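PDB 4NES: UDP-N-acetylglucosamine 2-epimerase from Methanocaldococcus jannaschii, which probably catalyses the reversible epimerisation at C-2 that interconverts UDP-N-acetylglucosamine and UDP-N-acetylmannosamine. Local coordinates for residues F202-H207 against I236-H241; I284-G289 against V300-L305. All coordinates share one frame; numbering follows the deposited sequence.

Interaction 1 of 2, residues F202-H207 against I236-H241; sequences FLLTLH and IIFSIH. With UD1 (uridine-diphosphate-N-acetylglucosamine), chain B; UDP (uridine-5'-diphosphate), chain C.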
ATOM      1  N   PHE A 202      33.798 -20.654  -0.285  1.00 11.67           N
ATOM      2  CA  PHE A 202      32.771 -19.726  -0.739  1.00 14.24           C
ATOM      3  C   PHE A 202      31.668 -19.754   0.307  1.00 14.85           C
ATOM      4  O   PHE A 202      31.350 -20.812   0.848  1.00 13.63           O
ATOM      5  CB  PHE A 202      32.174 -20.142  -2.084  1.00 13.89           C
ATOM      6  CG  PHE A 202      33.143 -20.112  -3.246  1.00 13.23           C
ATOM      7  CD1 PHE A 202      34.398 -19.533  -3.131  1.00 14.38           C
ATOM      8  CD2 PHE A 202      32.766 -20.655  -4.469  1.00 16.94           C
ATOM      9  CE1 PHE A 202      35.274 -19.518  -4.211  1.00 15.29           C
ATOM     10  CE2 PHE A 202      33.632 -20.635  -5.556  1.00 18.51           C
ATOM     11  CZ  PHE A 202      34.882 -20.067  -5.428  1.00 18.01           C
ATOM     12  N   LEU A 203      31.089 -18.593   0.593  1.00  9.97           N
ATOM     13  CA  LEU A 203      29.981 -18.499   1.534  1.00 10.32           C
ATOM     14  C   LEU A 203      28.665 -18.351   0.779  1.00 12.00           C
ATOM     15  O   LEU A 203      28.546 -17.504  -0.112  1.00 13.97           O
ATOM     16  CB  LEU A 203      30.193 -17.288   2.446  1.00  8.98           C
ATOM     17  CG  LEU A 203      29.165 -17.044   3.552  1.00  9.92           C
ATOM     18  CD1 LEU A 203      29.155 -18.162   4.595  1.00 13.08           C
ATOM     19  CD2 LEU A 203      29.427 -15.706   4.207  1.00 11.16           C
ATOM     20  N   LEU A 204      27.673 -19.165   1.134  1.00  9.21           N
ATOM     21  CA  LEU A 204      26.386 -19.155   0.450  1.00 10.27           C
ATOM     22  C   LEU A 204      25.219 -18.888   1.397  1.00 10.13           C
ATOM     23  O   LEU A 204      25.138 -19.492   2.465  1.00 10.19           O
ATOM     24  CB  LEU A 204      26.174 -20.507  -0.241  1.00 10.60           C
ATOM     25  CG  LEU A 204      24.815 -20.800  -0.883  1.00  9.86           C
ATOM     26  CD1 LEU A 204      24.553 -19.913  -2.088  1.00 13.12           C
ATOM     27  CD2 LEU A 204      24.736 -22.285  -1.269  1.00 12.62           C
ATOM     28  N   THR A 205      24.321 -17.985   1.003  1.00  9.26           N
ATOM     29  CA  THR A 205      22.992 -17.902   1.615  1.00 10.47           C
ATOM     30  C   THR A 205      21.958 -17.802   0.507  1.00  9.23           C
ATOM     31  O   THR A 205      22.232 -17.229  -0.537  1.00 11.71           O
ATOM     32  CB  THR A 205      22.810 -16.715   2.613  1.00 11.20           C
ATOM     33  OG1 THR A 205      22.662 -15.477   1.898  1.00 11.98           O
ATOM     34  CG2 THR A 205      23.952 -16.635   3.632  1.00 13.32           C
ATOM     35  N   LEU A 206      20.775 -18.363   0.730  1.00 10.42           N
ATOM     36  CA  LEU A 206      19.735 -18.373  -0.285  1.00  8.88           C
ATOM     37  C   LEU A 206      18.387 -18.449   0.397  1.00 10.87           C
ATOM     38  O   LEU A 206      18.121 -19.424   1.104  1.00 12.79           O
ATOM     39  CB  LEU A 206      19.900 -19.598  -1.200  1.00 10.15           C
ATOM     40  CG  LEU A 206      19.041 -19.596  -2.469  1.00 11.99           C
ATOM     41  CD1 LEU A 206      19.684 -18.702  -3.517  1.00 16.57           C
ATOM     42  CD2 LEU A 206      18.851 -21.005  -3.011  1.00 14.81           C
ATOM     43  N   HIS A 207      17.522 -17.461   0.174  1.00  9.87           N
ATOM     44  CA  HIS A 207      16.187 -17.498   0.782  1.00  9.39           C
ATOM     45  C   HIS A 207      15.079 -16.701   0.086  1.00  9.26           C
ATOM     46  O   HIS A 207      13.962 -16.658   0.598  1.00  9.85           O
ATOM     47  CB  HIS A 207      16.239 -17.097   2.269  1.00  8.49           C
ATOM     48  CG  HIS A 207      16.363 -15.621   2.508  1.00  9.09           C
ATOM     49  ND1 HIS A 207      17.570 -14.963   2.536  1.00 12.68           N
ATOM     50  CD2 HIS A 207      15.412 -14.676   2.745  1.00 11.05           C
ATOM     51  CE1 HIS A 207      17.367 -13.680   2.776  1.00 12.29           C
ATOM     52  NE2 HIS A 207      16.067 -13.478   2.904  1.00 10.77           N
ATOM     53  N   ILE A 236      32.151 -25.101   0.178  1.00 13.80           N
ATOM     54  CA  ILE A 236      31.077 -24.134   0.351  1.00 13.45           C
ATOM     55  C   ILE A 236      30.594 -24.195   1.792  1.00 13.72           C
ATOM     56  O   ILE A 236      30.383 -25.287   2.331  1.00 19.66           O
ATOM     57  CB  ILE A 236      29.875 -24.487  -0.541  1.00 16.05           C
ATOM     58  CG1 ILE A 236      30.313 -24.740  -1.989  1.00 18.82           C
ATOM     59  CG2 ILE A 236      28.808 -23.413  -0.463  1.00 13.90           C
ATOM     60  CD1 ILE A 236      30.847 -23.520  -2.704  1.00 17.08           C
ATOM     61  N   ILE A 237      30.441 -23.036   2.422  1.00 11.06           N
ATOM     62  CA  ILE A 237      29.762 -22.946   3.710  1.00 11.07           C
ATOM     63  C   ILE A 237      28.391 -22.323   3.463  1.00 10.66           C
ATOM     64  O   ILE A 237      28.297 -21.209   2.947  1.00 12.44           O
ATOM     65  CB  ILE A 237      30.555 -22.100   4.721  1.00 10.40           C
ATOM     66  CG1 ILE A 237      31.920 -22.743   4.981  1.00 14.25           C
ATOM     67  CG2 ILE A 237      29.783 -21.959   6.029  1.00 12.92           C
ATOM     68  CD1 ILE A 237      32.821 -21.946   5.915  1.00 18.57           C
ATOM     69  N   PHE A 238      27.338 -23.050   3.819  1.00 11.02           N
ATOM     70  CA  PHE A 238      25.965 -22.651   3.512  1.00 11.32           C
ATOM     71  C   PHE A 238      25.218 -22.411   4.819  1.00 10.71           C
ATOM     72  O   PHE A 238      24.902 -23.359   5.543  1.00 13.12           O
ATOM     73  CB  PHE A 238      25.310 -23.784   2.700  1.00 12.29           C
ATOM     74  CG  PHE A 238      23.887 -23.517   2.235  1.00 14.19           C
ATOM     75  CD1 PHE A 238      23.334 -22.247   2.228  1.00 13.96           C
ATOM     76  CD2 PHE A 238      23.111 -24.580   1.778  1.00 19.26           C
ATOM     77  CE1 PHE A 238      22.030 -22.042   1.795  1.00 14.85           C
ATOM     78  CE2 PHE A 238      21.810 -24.384   1.344  1.00 19.47           C
ATOM     79  CZ  PHE A 238      21.267 -23.112   1.348  1.00 19.41           C
ATOM     80  N   SER A 239      24.964 -21.144   5.140  1.00 12.06           N
ATOM     81  CA  SER A 239      24.084 -20.806   6.261  1.00 10.66           C
ATOM     82  C   SER A 239      22.657 -20.862   5.743  1.00 11.27           C
ATOM     83  O   SER A 239      22.284 -20.067   4.877  1.00 14.02           O
ATOM     84  CB  SER A 239      24.384 -19.408   6.799  1.00 12.08           C
ATOM     85  OG  SER A 239      23.393 -19.017   7.736  1.00 13.76           O
ATOM     86  N   ILE A 240      21.859 -21.795   6.265  1.00 10.59           N
ATOM     87  CA  ILE A 240      20.564 -22.113   5.663  1.00 11.96           C
ATOM     88  C   ILE A 240      19.370 -21.512   6.421  1.00 11.63           C
ATOM     89  O   ILE A 240      19.077 -21.876   7.561  1.00 12.38           O
ATOM     90  CB  ILE A 240      20.407 -23.642   5.469  1.00 13.26           C
ATOM     91  CG1 ILE A 240      19.083 -23.977   4.781  1.00 13.86           C
ATOM     92  CG2 ILE A 240      20.561 -24.378   6.789  1.00 26.07           C
ATOM     93  CD1 ILE A 240      18.984 -25.449   4.439  1.00 19.63           C
ATOM     94  N   HIS A 241      18.684 -20.587   5.757  1.00 10.02           N
ATOM     95  CA  HIS A 241      17.504 -19.915   6.295  1.00  9.46           C
ATOM     96  C   HIS A 241      16.420 -20.959   6.540  1.00  9.46           C
ATOM     97  O   HIS A 241      16.315 -21.917   5.781  1.00  9.68           O
ATOM     98  CB  HIS A 241      17.034 -18.912   5.241  1.00  9.94           C
ATOM     99  CG  HIS A 241      15.965 -17.969   5.702  1.00  9.55           C
ATOM    100  ND1 HIS A 241      14.665 -18.361   5.939  1.00 10.57           N
ATOM    101  CD2 HIS A 241      15.988 -16.622   5.884  1.00  8.97           C
ATOM    102  CE1 HIS A 241      13.947 -17.312   6.291  1.00 11.01           C
ATOM    103  NE2 HIS A 241      14.719 -16.242   6.253  1.00 10.30           N
TER
HETATM  104  C1' UD1 B 400      11.201 -12.496   5.443  1.00  7.78           C
HETATM  105  C2' UD1 B 400      11.004 -11.324   4.531  1.00  8.31           C
HETATM  106  C3' UD1 B 400      12.147 -11.132   3.657  1.00  8.08           C
HETATM  107  C4' UD1 B 400      13.424 -11.048   4.377  1.00  8.08           C
HETATM  108  C5' UD1 B 400      13.565 -12.198   5.341  1.00  8.00           C
HETATM  109  C6' UD1 B 400      14.740 -12.052   6.233  1.00  6.66           C
HETATM  110  C7' UD1 B 400       8.546 -10.904   3.927  1.00 10.10           C
HETATM  111  C8' UD1 B 400       7.423 -11.214   2.983  1.00  8.48           C
HETATM  112  N2' UD1 B 400       9.812 -11.553   3.675  1.00  8.97           N
HETATM  113  O1' UD1 B 400      11.303 -13.646   4.682  1.00  7.78           O
HETATM  114  O3' UD1 B 400      11.953  -9.939   2.875  1.00 10.23           O
HETATM  115  O4' UD1 B 400      14.517 -11.054   3.473  1.00  8.68           O
HETATM  116  O5' UD1 B 400      12.429 -12.287   6.196  1.00  8.48           O
HETATM  117  O6' UD1 B 400      15.326 -13.241   6.615  1.00  8.24           O
HETATM  118  O7' UD1 B 400       8.383 -10.131   4.875  1.00  9.34           O
HETATM  119  N1  UD1 B 400      10.685 -19.371   9.767  1.00 11.95           N
HETATM  120  C2  UD1 B 400      11.110 -19.982  10.875  1.00 13.82           C
HETATM  121  N3  UD1 B 400      11.493 -19.271  11.934  1.00 11.90           N
HETATM  122  C4  UD1 B 400      11.447 -17.932  11.923  1.00 14.12           C
HETATM  123  C5  UD1 B 400      11.012 -17.264  10.787  1.00 14.74           C
HETATM  124  C6  UD1 B 400      10.630 -18.020   9.691  1.00 14.14           C
HETATM  125  O2  UD1 B 400      11.166 -21.195  10.928  1.00 12.34           O
HETATM  126  O4  UD1 B 400      11.842 -17.223  13.020  1.00 12.90           O
HETATM  127  C1B UD1 B 400      10.272 -20.145   8.573  1.00 13.39           C
HETATM  128  C2B UD1 B 400       8.868 -20.599   8.589  1.00 10.67           C
HETATM  129  O2' UD1 B 400       8.774 -21.857   7.968  1.00 14.93           O
HETATM  130  C3B UD1 B 400       8.188 -19.604   7.793  1.00 10.46           C
HETATM  131  C4B UD1 B 400       9.196 -19.306   6.744  1.00  9.63           C
HETATM  132  O4B UD1 B 400      10.457 -19.378   7.381  1.00 11.38           O
HETATM  133  O3B UD1 B 400       6.956 -20.019   7.259  1.00 13.11           O
HETATM  134  C5B UD1 B 400       9.025 -17.955   6.145  1.00 10.39           C
HETATM  135  O5B UD1 B 400       8.952 -16.897   7.066  1.00 10.01           O
HETATM  136  PA  UD1 B 400       8.522 -15.480   6.601  1.00 11.23           P
HETATM  137  O1A UD1 B 400       7.139 -15.561   6.031  1.00 15.23           O
HETATM  138  O2A UD1 B 400       8.606 -14.550   7.766  1.00 13.47           O
HETATM  139  O3A UD1 B 400       9.448 -15.038   5.420  1.00 10.39           O
HETATM  140  PB  UD1 B 400      11.038 -15.075   5.292  1.00  9.17           P
HETATM  141  O1B UD1 B 400      11.382 -16.076   4.239  1.00  9.83           O
HETATM  142  O2B UD1 B 400      11.689 -15.252   6.637  1.00  9.93           O
HETATM  143  N1  UDP C 401      23.095 -12.727   8.696  1.00  8.56           N
HETATM  144  C2  UDP C 401      23.460 -13.198   9.912  1.00  9.18           C
HETATM  145  N3  UDP C 401      23.622 -14.527  10.095  1.00  8.77           N
HETATM  146  C4  UDP C 401      23.429 -15.423   9.102  1.00  9.76           C
HETATM  147  C5  UDP C 401      23.048 -14.972   7.831  1.00  9.33           C
HETATM  148  C6  UDP C 401      22.878 -13.594   7.665  1.00  8.40           C
HETATM  149  O2  UDP C 401      23.648 -12.422  10.852  1.00  9.59           O
HETATM  150  O4  UDP C 401      23.602 -16.782   9.347  1.00 11.05           O
HETATM  151  C1' UDP C 401      22.856 -11.294   8.446  1.00  8.82           C
HETATM  152  C2' UDP C 401      23.645 -10.637   7.441  1.00  7.98           C
HETATM  153  O2' UDP C 401      24.919 -10.308   7.946  1.00 10.09           O
HETATM  154  C3' UDP C 401      22.816  -9.484   7.065  1.00  8.45           C
HETATM  155  C4' UDP C 401      21.453  -9.934   7.309  1.00  8.06           C
HETATM  156  O4' UDP C 401      21.531 -11.193   7.929  1.00  8.79           O
HETATM  157  O3' UDP C 401      23.065  -8.330   7.820  1.00  9.73           O
HETATM  158  C5' UDP C 401      20.649 -10.115   6.066  1.00 10.60           C
HETATM  159  O5' UDP C 401      19.384 -10.671   6.334  1.00  9.80           O
HETATM  160  PA  UDP C 401      18.637 -11.623   5.312  1.00  9.19           P
HETATM  161  O1A UDP C 401      17.905 -12.679   6.112  1.00 12.00           O
HETATM  162  O2A UDP C 401      19.646 -12.217   4.353  1.00  9.84           O
HETATM  163  O3A UDP C 401      17.534 -10.777   4.566  1.00  9.47           O
HETATM  164  PB  UDP C 401      17.558  -9.693   3.433  1.00  7.66           P
HETATM  165  O1B UDP C 401      18.738  -8.754   3.635  1.00 10.49           O
HETATM  166  O2B UDP C 401      17.604 -10.389   2.097  1.00  8.28           O
HETATM  167  O3B UDP C 401      16.238  -9.001   3.630  1.00  8.93           O
HETATM  168  O   HOH W   1      20.192 -19.212   3.463  1.00 14.47           O
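The imidazoles of His207 and His241 lie nearly parallel, planes 10° apart but slid to barely overlap; CD2 of His241 sits over one face of His207, 3.5 Å from its CG. His207 CG lies between its backbone N and carbonyl carbon (chi1 77°), placing the imidazole against His241. In plane at the edge of His207, O4' of the UD1 sugar accepts an almost straight bond from NE2 (2.9 Å). O6' of the same sugar, in plane at the edge of His241, takes a more bent bond from its NE2, while ND1 caps Arg243 N. Farther back, Phe238 has CB of Ile240 over one face and Leu204 over the other, CD2 making a CH-pi contact 3.9 Å from the centroid. Strands 202-205 and 236-239 run parallel, joined by bonds such as Leu204 N to Ile237 O. A water accepts from Leu206 N and His241 N and donates to Ser239 O (2.7 Å). An alanine in place of His207 would probably leave O4' without this donor and open a gap beside the His241 imidazole. The strand ends thus donate to two sugar oxygens and, through Ser239 OG, to O4 of the UDP uracil (2.8 Å), consistent with an active-site role for His207.

Interaction 2 of 2, residues I284-G289 against V300-L305; sequences ILTDSG and VPCITL. With UDP (uridine-5'-diphosphate), chain C.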
ATOM      1  N   ILE A 284      31.467 -14.576  -2.082  1.00  9.60           N
ATOM      2  CA  ILE A 284      30.157 -14.734  -1.471  1.00 11.12           C
ATOM      3  C   ILE A 284      29.099 -14.978  -2.556  1.00 12.13           C
ATOM      4  O   ILE A 284      29.077 -14.293  -3.574  1.00 11.66           O
ATOM      5  CB  ILE A 284      29.813 -13.491  -0.615  1.00 10.09           C
ATOM      6  CG1 ILE A 284      30.710 -13.444   0.628  1.00 12.36           C
ATOM      7  CG2 ILE A 284      28.340 -13.492  -0.239  1.00 13.01           C
ATOM      8  CD1 ILE A 284      30.749 -12.091   1.331  1.00 11.22           C
ATOM      9  N   LEU A 285      28.256 -15.991  -2.350  1.00  8.59           N
ATOM     10  CA  LEU A 285      27.170 -16.310  -3.271  1.00 10.54           C
ATOM     11  C   LEU A 285      25.877 -16.122  -2.513  1.00  9.10           C
ATOM     12  O   LEU A 285      25.687 -16.714  -1.455  1.00 10.77           O
ATOM     13  CB  LEU A 285      27.252 -17.773  -3.695  1.00 12.87           C
ATOM     14  CG  LEU A 285      28.606 -18.288  -4.167  1.00 17.01           C
ATOM     15  CD1 LEU A 285      28.635 -19.818  -4.181  1.00 17.89           C
ATOM     16  CD2 LEU A 285      28.867 -17.749  -5.536  1.00 20.54           C
ATOM     17  N   THR A 286      24.971 -15.300  -3.029  1.00  8.99           N
ATOM     18  CA  THR A 286      23.803 -14.972  -2.231  1.00  7.47           C
ATOM     19  C   THR A 286      22.616 -14.498  -3.047  1.00  8.45           C
ATOM     20  O   THR A 286      22.760 -14.054  -4.194  1.00  8.52           O
ATOM     21  CB  THR A 286      24.166 -13.879  -1.195  1.00  8.79           C
ATOM     22  OG1 THR A 286      23.173 -13.819  -0.159  1.00  9.01           O
ATOM     23  CG2 THR A 286      24.299 -12.510  -1.856  1.00  9.98           C
ATOM     24  N   ASP A 287      21.440 -14.570  -2.433  1.00  9.31           N
ATOM     25  CA  ASP A 287      20.307 -13.798  -2.923  1.00  8.75           C
ATOM     26  C   ASP A 287      19.766 -12.834  -1.857  1.00  7.34           C
ATOM     27  O   ASP A 287      18.675 -12.278  -2.008  1.00 10.23           O
ATOM     28  CB  ASP A 287      19.196 -14.681  -3.525  1.00  8.77           C
ATOM     29  CG  ASP A 287      18.476 -15.533  -2.491  1.00  9.92           C
ATOM     30  OD1 ASP A 287      18.775 -15.421  -1.289  1.00  9.73           O
ATOM     31  OD2 ASP A 287      17.571 -16.299  -2.887  1.00 10.89           O
ATOM     32  N   SER A 288      20.533 -12.646  -0.783  1.00  7.86           N
ATOM     33  CA  SER A 288      20.181 -11.716   0.283  1.00  7.65           C
ATOM     34  C   SER A 288      20.462 -10.265  -0.092  1.00 11.22           C
ATOM     35  O   SER A 288      21.471  -9.982  -0.743  1.00 13.07           O
ATOM     36  CB  SER A 288      21.022 -12.056   1.513  1.00  7.49           C
ATOM     37  OG  SER A 288      20.955 -11.009   2.464  1.00  8.48           O
ATOM     38  N   GLY A 289      19.605  -9.342   0.345  1.00  9.48           N
ATOM     39  CA  GLY A 289      19.866  -7.928   0.121  1.00  9.35           C
ATOM     40  C   GLY A 289      21.013  -7.418   0.969  1.00 10.49           C
ATOM     41  O   GLY A 289      21.952  -6.788   0.470  1.00 12.10           O
ATOM     42  N   VAL A 300      34.729  -8.159  -0.536  1.00  9.95           N
ATOM     43  CA  VAL A 300      34.724  -9.560  -0.910  1.00 10.96           C
ATOM     44  C   VAL A 300      33.822  -9.682  -2.120  1.00 10.42           C
ATOM     45  O   VAL A 300      32.679  -9.251  -2.069  1.00 10.79           O
ATOM     46  CB  VAL A 300      34.187 -10.433   0.252  1.00 11.65           C
ATOM     47  CG1 VAL A 300      34.152 -11.895  -0.136  1.00 13.03           C
ATOM     48  CG2 VAL A 300      35.046 -10.239   1.508  1.00 14.87           C
ATOM     49  N   PRO A 301      34.331 -10.242  -3.228  1.00 10.79           N
ATOM     50  CA  PRO A 301      33.500 -10.332  -4.433  1.00 10.21           C
ATOM     51  C   PRO A 301      32.195 -11.090  -4.195  1.00 11.66           C
ATOM     52  O   PRO A 301      32.159 -12.086  -3.463  1.00 12.33           O
ATOM     53  CB  PRO A 301      34.387 -11.112  -5.416  1.00 13.13           C
ATOM     54  CG  PRO A 301      35.771 -10.936  -4.906  1.00 16.15           C
ATOM     55  CD  PRO A 301      35.655 -10.853  -3.419  1.00 13.27           C
ATOM     56  N   CYS A 302      31.130 -10.609  -4.822  1.00 10.64           N
ATOM     57  CA  CYS A 302      29.804 -11.162  -4.621  1.00 11.37           C
ATOM     58  C   CYS A 302      29.213 -11.651  -5.942  1.00 11.14           C
ATOM     59  O   CYS A 302      29.403 -11.026  -6.997  1.00 11.13           O
ATOM     60  CB  CYS A 302      28.896 -10.098  -3.995  1.00 10.77           C
ATOM     61  SG  CYS A 302      27.305 -10.730  -3.403  1.00 11.60           S
ATOM     62  N   ILE A 303      28.517 -12.781  -5.887  1.00  9.63           N
ATOM     63  CA  ILE A 303      27.736 -13.263  -7.018  1.00  9.92           C
ATOM     64  C   ILE A 303      26.303 -13.408  -6.542  1.00 11.29           C
ATOM     65  O   ILE A 303      26.029 -14.134  -5.578  1.00 10.92           O
ATOM     66  CB  ILE A 303      28.270 -14.600  -7.547  1.00  9.84           C
ATOM     67  CG1 ILE A 303      29.637 -14.397  -8.190  1.00 10.85           C
ATOM     68  CG2 ILE A 303      27.287 -15.206  -8.554  1.00 13.14           C
ATOM     69  CD1 ILE A 303      30.376 -15.690  -8.453  1.00 12.05           C
ATOM     70  N   THR A 304      25.396 -12.699  -7.206  1.00 10.75           N
ATOM     71  CA  THR A 304      24.006 -12.642  -6.766  1.00 10.42           C
ATOM     72  C   THR A 304      23.139 -13.564  -7.613  1.00 10.94           C
ATOM     73  O   THR A 304      23.074 -13.432  -8.844  1.00 10.90           O
ATOM     74  CB  THR A 304      23.462 -11.200  -6.765  1.00  9.41           C
ATOM     75  OG1 THR A 304      24.232 -10.414  -5.848  1.00 11.54           O
ATOM     76  CG2 THR A 304      22.017 -11.176  -6.304  1.00 12.34           C
ATOM     77  N   LEU A 305      22.490 -14.514  -6.947  1.00  9.53           N
ATOM     78  CA  LEU A 305      21.691 -15.542  -7.612  1.00 12.10           C
ATOM     79  C   LEU A 305      20.270 -15.030  -7.864  1.00 14.30           C
ATOM     80  O   LEU A 305      19.284 -15.628  -7.418  1.00 14.42           O
ATOM     81  CB  LEU A 305      21.693 -16.812  -6.749  1.00 11.79           C
ATOM     82  CG  LEU A 305      23.089 -17.357  -6.402  1.00 16.79           C
ATOM     83  CD1 LEU A 305      23.032 -18.263  -5.176  1.00 17.56           C
ATOM     84  CD2 LEU A 305      23.694 -18.103  -7.577  1.00 19.19           C
TER
HETATM   85  N1  UDP C 401      23.095 -12.727   8.696  1.00  8.56           N
HETATM   86  C2  UDP C 401      23.460 -13.198   9.912  1.00  9.18           C
HETATM   87  N3  UDP C 401      23.622 -14.527  10.095  1.00  8.77           N
HETATM   88  C4  UDP C 401      23.429 -15.423   9.102  1.00  9.76           C
HETATM   89  C5  UDP C 401      23.048 -14.972   7.831  1.00  9.33           C
HETATM   90  C6  UDP C 401      22.878 -13.594   7.665  1.00  8.40           C
HETATM   91  O2  UDP C 401      23.648 -12.422  10.852  1.00  9.59           O
HETATM   92  O4  UDP C 401      23.602 -16.782   9.347  1.00 11.05           O
HETATM   93  C1' UDP C 401      22.856 -11.294   8.446  1.00  8.82           C
HETATM   94  C2' UDP C 401      23.645 -10.637   7.441  1.00  7.98           C
HETATM   95  O2' UDP C 401      24.919 -10.308   7.946  1.00 10.09           O
HETATM   96  C3' UDP C 401      22.816  -9.484   7.065  1.00  8.45           C
HETATM   97  C4' UDP C 401      21.453  -9.934   7.309  1.00  8.06           C
HETATM   98  O4' UDP C 401      21.531 -11.193   7.929  1.00  8.79           O
HETATM   99  O3' UDP C 401      23.065  -8.330   7.820  1.00  9.73           O
HETATM  100  C5' UDP C 401      20.649 -10.115   6.066  1.00 10.60           C
HETATM  101  O5' UDP C 401      19.384 -10.671   6.334  1.00  9.80           O
HETATM  102  PA  UDP C 401      18.637 -11.623   5.312  1.00  9.19           P
HETATM  103  O1A UDP C 401      17.905 -12.679   6.112  1.00 12.00           O
HETATM  104  O2A UDP C 401      19.646 -12.217   4.353  1.00  9.84           O
HETATM  105  O3A UDP C 401      17.534 -10.777   4.566  1.00  9.47           O
HETATM  106  PB  UDP C 401      17.558  -9.693   3.433  1.00  7.66           P
HETATM  107  O1B UDP C 401      18.738  -8.754   3.635  1.00 10.49           O
HETATM  108  O2B UDP C 401      17.604 -10.389   2.097  1.00  8.28           O
HETATM  109  O3B UDP C 401      16.238  -9.001   3.630  1.00  8.93           O
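Residues 284-286 and 302-304 run parallel and in step, Ile284 beside Cys302 and Thr286 beside Thr304, their strand axes 4.8 Å apart at the closest, with the usual alternating ladder: Ile284 N to Pro301 O, Ile303 N to Ile284 O, Thr286 N to Ile303 O and Leu305 N to Thr286 O. These are the two strands of a beta-alpha-beta unit, connected through helix 289-298, in the second parallel sheet of the GT-B fold.

On the face turned to that helix, Ile284 and Val300 meet at about a right angle, CD1 of the isoleucine 3.7 Å from CG1 of the valine. Farther along, the methyl CG2 of Thr286 rests on SG of Cys302 at 3.8 Å. On the other face Leu285 and Ile303 lie side by side and point the same way; CD2 of Leu285 touches CB of Ile303 at 3.8 Å, and helix 327-338 packs on Ile303.

Thr286 holds OG1 anti to its backbone N (chi1 -163°), which turns CG2 to the sulfur and leaves OG1 to accept from Ser288 N at 3.0 Å, an ST turn just past the end of the strand. The same OG1 is also hydrogen-bonded to Thr205. In the turn the carboxylate of Asp287 is gripped by three donors: OD1 takes His207 N, while OD2 takes Arg208 N and Asn211 ND2.

Ser288 then N-caps the helix, its OG bonded to Val291 N, and presents that hydroxyl to UDP. The positive end of the helix dipole would probably favour the diphosphate placed there. Ser288 OG donates to O2A of the alpha phosphate at 2.6 Å, and the backbone Gly289 N donates to O2B of the beta phosphate at 2.9 Å.

Interactions 1 and 2 are neighbouring strand pairs of one parallel sheet, their centres 10 Å apart; strands 201-205 and 283-286 are the adjoining members. Leu203 O and Leu285 N, 2.7 Å apart, probably bond across that seam, and the probable hydrogen bond from OG1 of Thr205 to OG1 of Thr286 spans 2.7 Å. CD1 of Leu204 packs on Leu285 O at 3.5 Å. Asp287 of interaction 2 lies close to His207, the probable active-site residue of interaction 1, their side chains about 4 Å apart at the nearest atoms. UDP spans both: Ser239 of 236-241 bonds to its uracil, and Ser288 and Gly289 of 284-289 to its phosphates, alongside other residues of the pocket.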